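Local coordinates for protein 3-hydroxyacyl-CoA dehydrogenase (Brucella suis, PDB 4O5O) that probably catalyses the oxidation of 3-hydroxyacyl-CoA to 3-oxoacyl-CoA with a nicotinamide cofactor, as a tetrameric member of the short-chain dehydrogenase family, at residues Q10-R14 with A36-V40; V68-G74 with N128-L132; R87-L91 with A136-N140; V176-T180 with R193-I197. All coordinates share one frame. Where two conformers were deposited one is given. Residue numbers count along the deposited sequence, not the author numbering.

Contact 1 (Q10-R14 with A36-V40); sequences QIENR and AGAKV
Two backbone hydrogen bonds join the segments: Asn13 N donates to Gly37 O (2.8 Å, 173°) and Lys39 N to Arg14 O (2.8 Å, 162°). Glu12 lies opposite Gly37 (CA to CA 4.4 Å) and Asn13 opposite Ala38 (4.6 Å), with the two chains running the same way. Residues Ile11 to Arg14 form a type II beta turn, closed by Arg14 N to Ile11 O (3.1 Å), with Asn13 at positive phi (66/10). Arg14 directs its CA-to-CB bond away from residues 36-40: its NE makes a weak hydrogen bond to Gln10 O (3.1 Å), while NH1 forms a salt bridge with Asp89. Gly37 (91/11) ends the preceding helix in a Schellman motif; a CB there would jam against the carbonyl of Ala36 and come very close to Glu12 CG. This is the entrance to the first beta-alpha-beta unit of the Rossmann fold: the turn leads into strand 15-19, helix 24-35 returns, and Lys39 and Val40 open the adjacent parallel strand 39-44. Glu12 CA adds a CA-H...O contact to Gly37 O (3.6 Å). Ile11, in a p,t rotamer, brings CD1 to 3.2 Å from Ala36 CB, and both side chains also meet His239 of helix 231-243. Ala38 CB sits 3.3 Å from Arg14 O and 3.5 Å from Ile11 O.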
loop_
_atom_site.group_PDB
_atom_site.type_symbol
_atom_site.label_atom_id
_atom_site.label_comp_id
_atom_site.label_asym_id
_atom_site.label_seq_id
_atom_site.Cartn_x
_atom_site.Cartn_y
_atom_site.Cartn_z
ATOM N N GLN B 10 -25.947 -12.292 -13.027
ATOM C CA GLN B 10 -27.226 -11.607 -13.074
ATOM C C GLN B 10 -27.844 -11.813 -11.702
ATOM O O GLN B 10 -28.087 -12.962 -11.293
ATOM C CB GLN B 10 -28.117 -12.211 -14.162
ATOM N N ILE B 11 -28.085 -10.720 -10.982
ATOM C CA ILE B 11 -28.493 -10.846 -9.585
ATOM C C ILE B 11 -29.972 -11.202 -9.382
ATOM O O ILE B 11 -30.335 -11.607 -8.283
ATOM C CB ILE B 11 -27.995 -9.668 -8.700
ATOM C CG1 ILE B 11 -28.874 -8.422 -8.758
ATOM C CG2 ILE B 11 -26.555 -9.310 -9.061
ATOM C CD1 ILE B 11 -28.480 -7.420 -7.689
ATOM N N GLU B 12 -30.812 -11.077 -10.416
ATOM C CA GLU B 12 -32.227 -11.454 -10.287
ATOM C C GLU B 12 -32.336 -12.917 -9.865
ATOM O O GLU B 12 -31.709 -13.799 -10.462
ATOM C CB GLU B 12 -33.031 -11.203 -11.586
ATOM C CG GLU B 12 -34.533 -11.471 -11.443
ATOM C CD GLU B 12 -35.386 -10.802 -12.518
ATOM O OE1 GLU B 12 -34.812 -10.296 -13.510
ATOM O OE2 GLU B 12 -36.641 -10.781 -12.374
ATOM N N ASN B 13 -33.130 -13.156 -8.823
ATOM C CA ASN B 13 -33.374 -14.500 -8.276
ATOM C C ASN B 13 -32.173 -15.191 -7.645
ATOM O O ASN B 13 -32.236 -16.369 -7.272
ATOM C CB ASN B 13 -34.082 -15.376 -9.311
ATOM C CG ASN B 13 -35.500 -14.900 -9.563
ATOM O OD1 ASN B 13 -36.183 -14.498 -8.604
ATOM N ND2 ASN B 13 -35.938 -14.928 -10.784
ATOM N N ARG B 14 -31.097 -14.445 -7.465
ATOM C CA ARG B 14 -29.985 -14.951 -6.688
ATOM C C ARG B 14 -30.154 -14.519 -5.255
ATOM O O ARG B 14 -30.935 -13.609 -4.953
ATOM C CB ARG B 14 -28.675 -14.497 -7.291
ATOM C CG ARG B 14 -28.508 -15.140 -8.659
ATOM C CD ARG B 14 -27.082 -15.162 -9.109
ATOM N NE ARG B 14 -27.010 -15.788 -10.424
ATOM C CZ ARG B 14 -27.031 -17.102 -10.651
ATOM N NH1 ARG B 14 -27.111 -17.976 -9.654
ATOM N NH2 ARG B 14 -26.980 -17.550 -11.900
ATOM N N ALA B 36 -33.265 -5.013 -6.987
ATOM C CA ALA B 36 -32.688 -5.624 -8.202
ATOM C C ALA B 36 -33.215 -7.030 -8.519
ATOM O O ALA B 36 -32.729 -7.666 -9.455
ATOM C CB ALA B 36 -31.170 -5.670 -8.100
ATOM N N GLY B 37 -34.185 -7.510 -7.737
ATOM C CA GLY B 37 -34.832 -8.801 -7.979
ATOM C C GLY B 37 -34.208 -10.003 -7.300
ATOM O O GLY B 37 -34.559 -11.140 -7.592
ATOM N N ALA B 38 -33.290 -9.750 -6.376
ATOM C CA ALA B 38 -32.640 -10.798 -5.614
ATOM C C ALA B 38 -33.476 -11.166 -4.384
ATOM O O ALA B 38 -34.396 -10.438 -3.995
ATOM C CB ALA B 38 -31.257 -10.324 -5.186
ATOM N N LYS B 39 -33.146 -12.307 -3.792
ATOM C CA LYS B 39 -33.691 -12.710 -2.508
ATOM C C LYS B 39 -32.633 -12.336 -1.482
ATOM O O LYS B 39 -31.441 -12.376 -1.788
ATOM C CB LYS B 39 -33.938 -14.219 -2.427
ATOM C CG LYS B 39 -34.748 -14.813 -3.559
ATOM C CD LYS B 39 -36.111 -14.167 -3.662
ATOM C CE LYS B 39 -36.993 -15.019 -4.556
ATOM N NZ LYS B 39 -38.198 -14.278 -4.997
ATOM N N VAL B 40 -33.067 -11.983 -0.269
ATOM C CA VAL B 40 -32.143 -11.567 0.792
ATOM C C VAL B 40 -32.461 -12.231 2.121
ATOM O O VAL B 40 -33.620 -12.273 2.550
ATOM C CB VAL B 40 -32.170 -10.053 1.051
ATOM C CG1 VAL B 40 -31.171 -9.693 2.143
ATOM C CG2 VAL B 40 -31.871 -9.277 -0.217
#

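Contact 2 (V68-G74 with N128-L132); sequences VASDTDG and NMLRL
A buried contact of mixed character, polar bonds beside apolar packing, joins the entry to helix 71-85 with the C-terminal half of helix 112-137, on one face of the central sheet and beside a subunit interface. Asn128 (chi1 t) spans the gap: its ND2 donates both to Val68 O (2.8 Å, 166°) and to Ser70 O (2.9 Å, 133°), holding the bend before the helix. Asn128 OD1 accepts from Arg131 NE (3.0 Å) and NH2 (2.8 Å), which steers the guanidinium so that NH2 also reaches Asp71 OD1 at 2.8 Å in a salt bridge. Ser70 is the N-cap, its OG accepting from Asp73 N (3.0 Å). In short-chain dehydrogenases the Asp-Val pair after the third strand, here Asp67 and Val68, commonly lines the adenine pocket of the cofactor; Asn128 bonds to the backbone of that region. Packing fills the rest. Gly74 lies nearest Met129 (CA to CA 6.0 Å), its CA 3.8 Å from Met129 SD and its C 3.4 Å from Leu132 CD1; an ideal CB would clash with Asn128 ND2 and Leu132 CD1. Met129, in an all-m rotamer, sets CG 3.8 Å from Val68 CG1 and also touches strands 15-19 and 90-93. Arg131 NH1 bonds to His110 O of the second subunit, and Leu112 of that subunit packs on Asp71 and Asn128.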
loop_
_atom_site.group_PDB
_atom_site.type_symbol
_atom_site.label_atom_id
_atom_site.label_comp_id
_atom_site.label_asym_id
_atom_site.label_seq_id
_atom_site.Cartn_x
_atom_site.Cartn_y
_atom_site.Cartn_z
ATOM N N VAL B 68 -22.710 -13.188 14.453
ATOM C CA VAL B 68 -21.766 -13.636 13.416
ATOM C C VAL B 68 -20.497 -14.313 13.930
ATOM O O VAL B 68 -19.870 -15.064 13.178
ATOM C CB VAL B 68 -21.352 -12.512 12.434
ATOM C CG1 VAL B 68 -22.520 -12.106 11.563
ATOM C CG2 VAL B 68 -20.747 -11.331 13.168
ATOM N N ALA B 69 -20.146 -14.094 15.202
ATOM C CA ALA B 69 -18.946 -14.708 15.764
ATOM C C ALA B 69 -19.217 -16.121 16.288
ATOM O O ALA B 69 -18.288 -16.797 16.735
ATOM C CB ALA B 69 -18.368 -13.862 16.874
ATOM N N SER B 70 -20.483 -16.557 16.249
ATOM C CA SER B 70 -20.873 -17.884 16.747
ATOM C C SER B 70 -20.866 -18.952 15.651
ATOM O O SER B 70 -21.518 -18.808 14.621
ATOM C CB SER B 70 -22.253 -17.826 17.397
ATOM O OG SER B 70 -22.829 -19.107 17.547
ATOM N N ASP B 71 -20.128 -20.033 15.882
ATOM C CA ASP B 71 -20.142 -21.185 14.981
ATOM C C ASP B 71 -21.593 -21.661 14.741
ATOM O O ASP B 71 -22.044 -21.849 13.591
ATOM C CB ASP B 71 -19.304 -22.302 15.625
ATOM C CG ASP B 71 -19.290 -23.584 14.813
ATOM O OD1 ASP B 71 -18.474 -23.671 13.911
ATOM O OD2 ASP B 71 -20.051 -24.534 15.115
ATOM N N THR B 72 -22.322 -21.860 15.841
ATOM C CA THR B 72 -23.722 -22.324 15.818
ATOM C C THR B 72 -24.609 -21.407 15.020
ATOM O O THR B 72 -25.353 -21.850 14.148
ATOM C CB THR B 72 -24.249 -22.381 17.273
ATOM O OG1 THR B 72 -23.597 -23.443 17.929
ATOM C CG2 THR B 72 -25.792 -22.510 17.373
ATOM N N ASP B 73 -24.552 -20.113 15.339
ATOM C CA ASP B 73 -25.440 -19.168 14.676
ATOM C C ASP B 73 -25.083 -19.040 13.218
ATOM O O ASP B 73 -25.962 -18.875 12.384
ATOM C CB ASP B 73 -25.391 -17.789 15.318
ATOM C CG ASP B 73 -26.177 -17.690 16.587
ATOM O OD1 ASP B 73 -26.800 -18.687 17.035
ATOM O OD2 ASP B 73 -26.181 -16.555 17.119
ATOM N N GLY B 74 -23.797 -19.103 12.887
ATOM C CA GLY B 74 -23.414 -19.013 11.494
ATOM C C GLY B 74 -23.989 -20.174 10.699
ATOM O O GLY B 74 -24.560 -19.973 9.617
ATOM N N ASN B 128 -15.929 -16.189 10.077
ATOM C CA ASN B 128 -16.889 -17.244 10.347
ATOM C C ASN B 128 -17.959 -17.304 9.267
ATOM O O ASN B 128 -18.264 -18.377 8.721
ATOM C CB ASN B 128 -17.541 -17.019 11.710
ATOM C CG ASN B 128 -18.442 -18.170 12.113
ATOM O OD1 ASN B 128 -18.089 -19.340 11.927
ATOM N ND2 ASN B 128 -19.617 -17.840 12.655
ATOM N N MET B 129 -18.531 -16.164 8.912
ATOM C CA MET B 129 -19.559 -16.194 7.884
ATOM C C MET B 129 -18.969 -16.530 6.509
ATOM O O MET B 129 -19.614 -17.219 5.723
ATOM C CB MET B 129 -20.327 -14.861 7.857
ATOM C CG MET B 129 -21.131 -14.606 9.135
ATOM S SD MET B 129 -22.210 -15.935 9.649
ATOM C CE MET B 129 -23.117 -16.277 8.141
ATOM N N LEU B 130 -17.754 -16.052 6.195
ATOM C CA LEU B 130 -17.198 -16.360 4.888
ATOM C C LEU B 130 -16.884 -17.845 4.710
ATOM O O LEU B 130 -17.155 -18.401 3.651
ATOM C CB LEU B 130 -16.012 -15.462 4.568
ATOM C CG LEU B 130 -14.601 -15.778 4.957
ATOM C CD1 LEU B 130 -13.978 -16.880 4.092
ATOM C CD2 LEU B 130 -13.814 -14.495 4.801
ATOM N N ARG B 131 -16.401 -18.511 5.757
ATOM C CA ARG B 131 -16.043 -19.926 5.624
ATOM C C ARG B 131 -17.308 -20.760 5.379
ATOM O O ARG B 131 -17.330 -21.685 4.544
ATOM C CB ARG B 131 -15.225 -20.412 6.826
ATOM C CG ARG B 131 -16.022 -20.667 8.091
ATOM C CD ARG B 131 -15.203 -20.856 9.359
ATOM N NE ARG B 131 -16.176 -21.033 10.437
ATOM C CZ ARG B 131 -16.668 -22.180 10.878
ATOM N NH1 ARG B 131 -16.119 -23.336 10.532
ATOM N NH2 ARG B 131 -17.676 -22.131 11.733
ATOM N N LEU B 132 -18.372 -20.415 6.095
ATOM C CA LEU B 132 -19.617 -21.171 5.982
ATOM C C LEU B 132 -20.371 -20.852 4.667
ATOM O O LEU B 132 -20.954 -21.746 4.020
ATOM C CB LEU B 132 -20.512 -20.901 7.210
ATOM C CG LEU B 132 -19.891 -21.331 8.534
ATOM C CD1 LEU B 132 -20.773 -20.840 9.671
ATOM C CD2 LEU B 132 -19.684 -22.853 8.599
#

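Contact 3 (R87-L91 with A136-N140); sequences RIDVL and AMAKN
In this Rossmann fold the C-terminal part of helix 112-137 packs against the lead-in to the parallel strand 90-93. Ala136 points its CB at Ile88, 4.1 Å from CD1. Met137 follows nearly extended (chi1 m, then t, t) and runs along the segment 87-91: CG is 3.5 Å from Ile88 O, while CE lies 3.6 Å from Asp89 O, 3.5 Å from Leu91 N and 4.1 Å from Leu91 CB. Met137 CA is 6.0 Å from Ile88 CA. A type I turn from Met137 to Asn140, with Asn140 N bonded to Met137 O (2.9 Å), then brings Asn140 (chi1 m) back toward the strand. Asn140 ND2 donates to Ile88 O (2.9 Å, 166°) and also to Arg148 O. The Arg87 guanidinium, held by a salt bridge from NH2 to Asp89 OD1 (2.8 Å), lays one face over Asn140 OD1. One water accepts from Ile88 N at 2.9 Å and donates to Asn140 OD1 at 2.6 Å.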
loop_
_atom_site.group_PDB
_atom_site.type_symbol
_atom_site.label_atom_id
_atom_site.label_comp_id
_atom_site.label_asym_id
_atom_site.label_seq_id
_atom_site.Cartn_x
_atom_site.Cartn_y
_atom_site.Cartn_z
ATOM N N ARG B 87 -30.471 -21.829 -1.904
ATOM C CA ARG B 87 -29.089 -21.590 -2.348
ATOM C C ARG B 87 -28.621 -20.280 -1.741
ATOM O O ARG B 87 -29.419 -19.499 -1.228
ATOM C CB ARG B 87 -29.033 -21.507 -3.890
ATOM C CG ARG B 87 -29.863 -20.354 -4.437
ATOM C CD ARG B 87 -29.940 -20.279 -5.939
ATOM N NE ARG B 87 -28.631 -20.045 -6.522
ATOM C CZ ARG B 87 -27.940 -20.922 -7.237
ATOM N NH1 ARG B 87 -28.428 -22.138 -7.482
ATOM N NH2 ARG B 87 -26.731 -20.581 -7.699
ATOM N N ILE B 88 -27.313 -20.079 -1.819
ATOM C CA ILE B 88 -26.658 -18.820 -1.492
ATOM C C ILE B 88 -25.692 -18.470 -2.623
ATOM O O ILE B 88 -24.852 -19.282 -3.013
ATOM C CB ILE B 88 -25.832 -18.911 -0.192
ATOM C CG1 ILE B 88 -26.758 -19.178 1.000
ATOM C CG2 ILE B 88 -25.026 -17.632 0.044
ATOM C CD1 ILE B 88 -26.044 -19.661 2.252
ATOM N N ASP B 89 -25.807 -17.248 -3.110
ATOM C CA ASP B 89 -24.998 -16.742 -4.206
ATOM C C ASP B 89 -24.000 -15.676 -3.784
ATOM O O ASP B 89 -22.901 -15.617 -4.331
ATOM C CB ASP B 89 -25.895 -16.157 -5.302
ATOM C CG ASP B 89 -26.738 -17.210 -5.977
ATOM O OD1 ASP B 89 -26.215 -17.962 -6.826
ATOM O OD2 ASP B 89 -27.938 -17.293 -5.663
ATOM N N VAL B 90 -24.417 -14.795 -2.867
ATOM C CA VAL B 90 -23.583 -13.668 -2.477
ATOM C C VAL B 90 -23.622 -13.542 -0.966
ATOM O O VAL B 90 -24.702 -13.626 -0.360
ATOM C CB VAL B 90 -24.074 -12.330 -3.094
ATOM C CG1 VAL B 90 -23.172 -11.187 -2.643
ATOM C CG2 VAL B 90 -24.132 -12.414 -4.617
ATOM N N LEU B 91 -22.456 -13.358 -0.349
ATOM C CA LEU B 91 -22.379 -12.959 1.070
ATOM C C LEU B 91 -21.810 -11.558 1.129
ATOM O O LEU B 91 -20.781 -11.283 0.510
ATOM C CB LEU B 91 -21.431 -13.897 1.845
ATOM C CG LEU B 91 -21.101 -13.434 3.269
ATOM C CD1 LEU B 91 -22.300 -13.412 4.204
ATOM C CD2 LEU B 91 -20.004 -14.281 3.878
ATOM N N ALA B 136 -21.175 -23.459 1.329
ATOM C CA ALA B 136 -22.462 -23.575 0.637
ATOM C C ALA B 136 -22.332 -23.227 -0.879
ATOM O O ALA B 136 -22.818 -23.954 -1.749
ATOM C CB ALA B 136 -23.471 -22.678 1.338
ATOM N N MET B 137 -21.655 -22.121 -1.186
ATOM C CA MET B 137 -21.494 -21.664 -2.566
ATOM C C MET B 137 -20.786 -22.706 -3.427
ATOM O O MET B 137 -21.074 -22.838 -4.620
ATOM C CB MET B 137 -20.690 -20.360 -2.607
ATOM C CG MET B 137 -21.449 -19.159 -2.099
ATOM S SD MET B 137 -20.271 -17.803 -1.864
ATOM C CE MET B 137 -21.334 -16.509 -1.263
ATOM N N ALA B 138 -19.844 -23.421 -2.818
ATOM C CA ALA B 138 -19.031 -24.389 -3.544
ATOM C C ALA B 138 -19.906 -25.496 -4.153
ATOM O O ALA B 138 -19.449 -26.168 -5.070
ATOM C CB ALA B 138 -17.943 -24.982 -2.655
ATOM N N LYS B 139 -21.125 -25.692 -3.628
ATOM C CA LYS B 139 -22.078 -26.679 -4.136
ATOM C C LYS B 139 -22.883 -26.202 -5.332
ATOM O O LYS B 139 -23.528 -26.995 -6.005
ATOM C CB LYS B 139 -23.036 -27.088 -3.026
ATOM C CG LYS B 139 -22.337 -27.676 -1.819
ATOM C CD LYS B 139 -23.338 -28.025 -0.737
ATOM C CE LYS B 139 -22.657 -28.524 0.525
ATOM N NZ LYS B 139 -23.679 -28.832 1.563
ATOM N N ASN B 140 -22.888 -24.896 -5.565
ATOM C CA ASN B 140 -23.677 -24.316 -6.655
ATOM C C ASN B 140 -23.175 -24.799 -8.007
ATOM O O ASN B 140 -21.983 -25.018 -8.207
ATOM C CB ASN B 140 -23.595 -22.782 -6.648
ATOM C CG ASN B 140 -24.313 -22.155 -5.485
ATOM O OD1 ASN B 140 -25.235 -22.739 -4.907
ATOM N ND2 ASN B 140 -23.921 -20.946 -5.144
HETATM O O HOH W 1 -25.911 -22.559 -2.352
#

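Contact 4 (V176-T180 with R193-I197); sequences VAAMT and RVMTI
Thr180 aims its side chain at the strand and overlaps both Val194 and Thr196. With chi1 in the m well, its CG2 rests 3.5 Å from Val194 O, 4.0 Å from Met195 CA and 4.2 Å from Val194 CG1. Its OG1 accepts from Thr196 OG1 (2.7 Å) and donates in turn to Ala177 O (2.8 Å), one turn back in the helix, so a short chain of hydrogen bonds runs from strand to helix backbone. Thr196, also m, turns its methyl toward Val176: CG2 is 4.3 Å from Val176 CG1 and 4.5 Å from Ala177 CA. Nearest CA pairs are Thr180 with Val194 (6.2 Å) and Ala177 with Thr196 (6.5 Å). The segment axes approach to 8.1 Å and run nearly antiparallel (150°), as expected where a Rossmann-fold helix leads back to the next parallel strand. Val194 and Thr196 thus face helix 167-187, whereas Met195 points to the other side of the sheet, where it meets Ile241 of helix 231-243. Strands 149-154 and 251-254 flank strand 192-199, with Val251 touching Thr180 and Thr196, and beyond the helix Met179 packs on Ala171 of the second subunit.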
loop_
_atom_site.group_PDB
_atom_site.type_symbol
_atom_site.label_atom_id
_atom_site.label_comp_id
_atom_site.label_asym_id
_atom_site.label_seq_id
_atom_site.Cartn_x
_atom_site.Cartn_y
_atom_site.Cartn_z
ATOM N N VAL B 176 -9.233 -7.896 8.133
ATOM C CA VAL B 176 -10.175 -8.215 7.076
ATOM C C VAL B 176 -9.534 -7.938 5.705
ATOM O O VAL B 176 -9.596 -8.752 4.795
ATOM C CB VAL B 176 -11.471 -7.399 7.224
ATOM C CG1 VAL B 176 -12.334 -7.543 5.976
ATOM C CG2 VAL B 176 -12.249 -7.834 8.467
ATOM N N ALA B 177 -8.920 -6.765 5.566
ATOM C CA ALA B 177 -8.315 -6.395 4.302
ATOM C C ALA B 177 -7.255 -7.413 3.858
ATOM O O ALA B 177 -7.238 -7.863 2.704
ATOM C CB ALA B 177 -7.725 -4.996 4.362
ATOM N N ALA B 178 -6.385 -7.808 4.787
ATOM C CA ALA B 178 -5.241 -8.694 4.473
ATOM C C ALA B 178 -5.650 -10.110 4.115
ATOM O O ALA B 178 -4.911 -10.793 3.445
ATOM C CB ALA B 178 -4.218 -8.697 5.605
ATOM N N MET B 179 -6.790 -10.564 4.630
ATOM C CA MET B 179 -7.362 -11.860 4.316
ATOM C C MET B 179 -7.803 -11.998 2.869
ATOM O O MET B 179 -7.977 -13.120 2.377
ATOM C CB MET B 179 -8.670 -12.110 5.118
ATOM C CG MET B 179 -8.533 -12.436 6.541
ATOM S SD MET B 179 -9.995 -13.356 6.988
ATOM C CE MET B 179 -11.427 -12.273 6.907
ATOM N N THR B 180 -8.133 -10.875 2.235
ATOM C CA THR B 180 -8.842 -10.930 0.959
ATOM C C THR B 180 -8.048 -11.821 -0.024
ATOM O O THR B 180 -8.619 -12.691 -0.689
ATOM C CB THR B 180 -9.059 -9.535 0.380
ATOM O OG1 THR B 180 -9.574 -8.667 1.377
ATOM C CG2 THR B 180 -10.001 -9.568 -0.794
ATOM N N ARG B 193 -15.408 -15.583 -5.968
ATOM C CA ARG B 193 -14.608 -14.353 -5.819
ATOM C C ARG B 193 -14.714 -13.789 -4.414
ATOM O O ARG B 193 -15.736 -13.995 -3.724
ATOM C CB ARG B 193 -15.079 -13.305 -6.838
ATOM C CG ARG B 193 -14.735 -13.659 -8.266
ATOM C CD ARG B 193 -14.986 -12.539 -9.234
ATOM N NE ARG B 193 -16.410 -12.282 -9.381
ATOM C CZ ARG B 193 -17.052 -11.132 -9.169
ATOM N NH1 ARG B 193 -16.424 -10.028 -8.779
ATOM N NH2 ARG B 193 -18.349 -11.074 -9.370
ATOM N N VAL B 194 -13.664 -13.070 -4.006
ATOM C CA VAL B 194 -13.599 -12.473 -2.689
ATOM C C VAL B 194 -13.047 -11.072 -2.865
ATOM O O VAL B 194 -11.930 -10.888 -3.382
ATOM C CB VAL B 194 -12.704 -13.291 -1.737
ATOM C CG1 VAL B 194 -12.757 -12.721 -0.335
ATOM C CG2 VAL B 194 -13.108 -14.753 -1.731
ATOM N N MET B 195 -13.850 -10.096 -2.425
ATOM C CA MET B 195 -13.528 -8.684 -2.515
ATOM C C MET B 195 -13.796 -7.992 -1.212
ATOM O O MET B 195 -14.602 -8.453 -0.403
ATOM C CB MET B 195 -14.399 -8.024 -3.574
ATOM C CG MET B 195 -13.962 -8.301 -5.003
ATOM S SD MET B 195 -12.453 -7.469 -5.458
ATOM C CE MET B 195 -12.881 -5.750 -5.156
ATOM N N THR B 196 -13.149 -6.852 -1.034
ATOM C CA THR B 196 -13.333 -6.031 0.164
ATOM C C THR B 196 -13.546 -4.593 -0.211
ATOM O O THR B 196 -12.885 -4.079 -1.103
ATOM C CB THR B 196 -12.116 -6.183 1.094
ATOM O OG1 THR B 196 -12.077 -7.542 1.513
ATOM C CG2 THR B 196 -12.187 -5.278 2.320
ATOM N N ILE B 197 -14.510 -3.950 0.447
ATOM C CA ILE B 197 -14.702 -2.508 0.345
ATOM C C ILE B 197 -14.217 -1.881 1.637
ATOM O O ILE B 197 -14.542 -2.394 2.723
ATOM C CB ILE B 197 -16.181 -2.118 0.116
ATOM C CG1 ILE B 197 -16.746 -2.727 -1.172
ATOM C CG2 ILE B 197 -16.374 -0.616 0.131
ATOM C CD1 ILE B 197 -18.262 -2.676 -1.341
#

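How the contacts relate
From the N terminus, contact 1 closes first, bringing the lead-in to strand 15-19 against the end of helix 24-35 and the start of strand 39-44. Contacts 2 and 3 come next and cross: 68-74 precedes 87-91, and their partners 128-132 and 136-140 follow in the same order along helix 112-137 and just past it. That helix is thereby tied to helix 71-85 and to strand 90-93, and Leu91 packs on Met129 and Leu130. Contact 4 closes last, in series, as a short helix-to-strand return. Contacts 1 and 3 meet through the Arg14–Asp89 salt bridge, contacts 2 and 4 through Leu130 and Met179; contacts 1, 3 and 4 all reach the same parallel sheet.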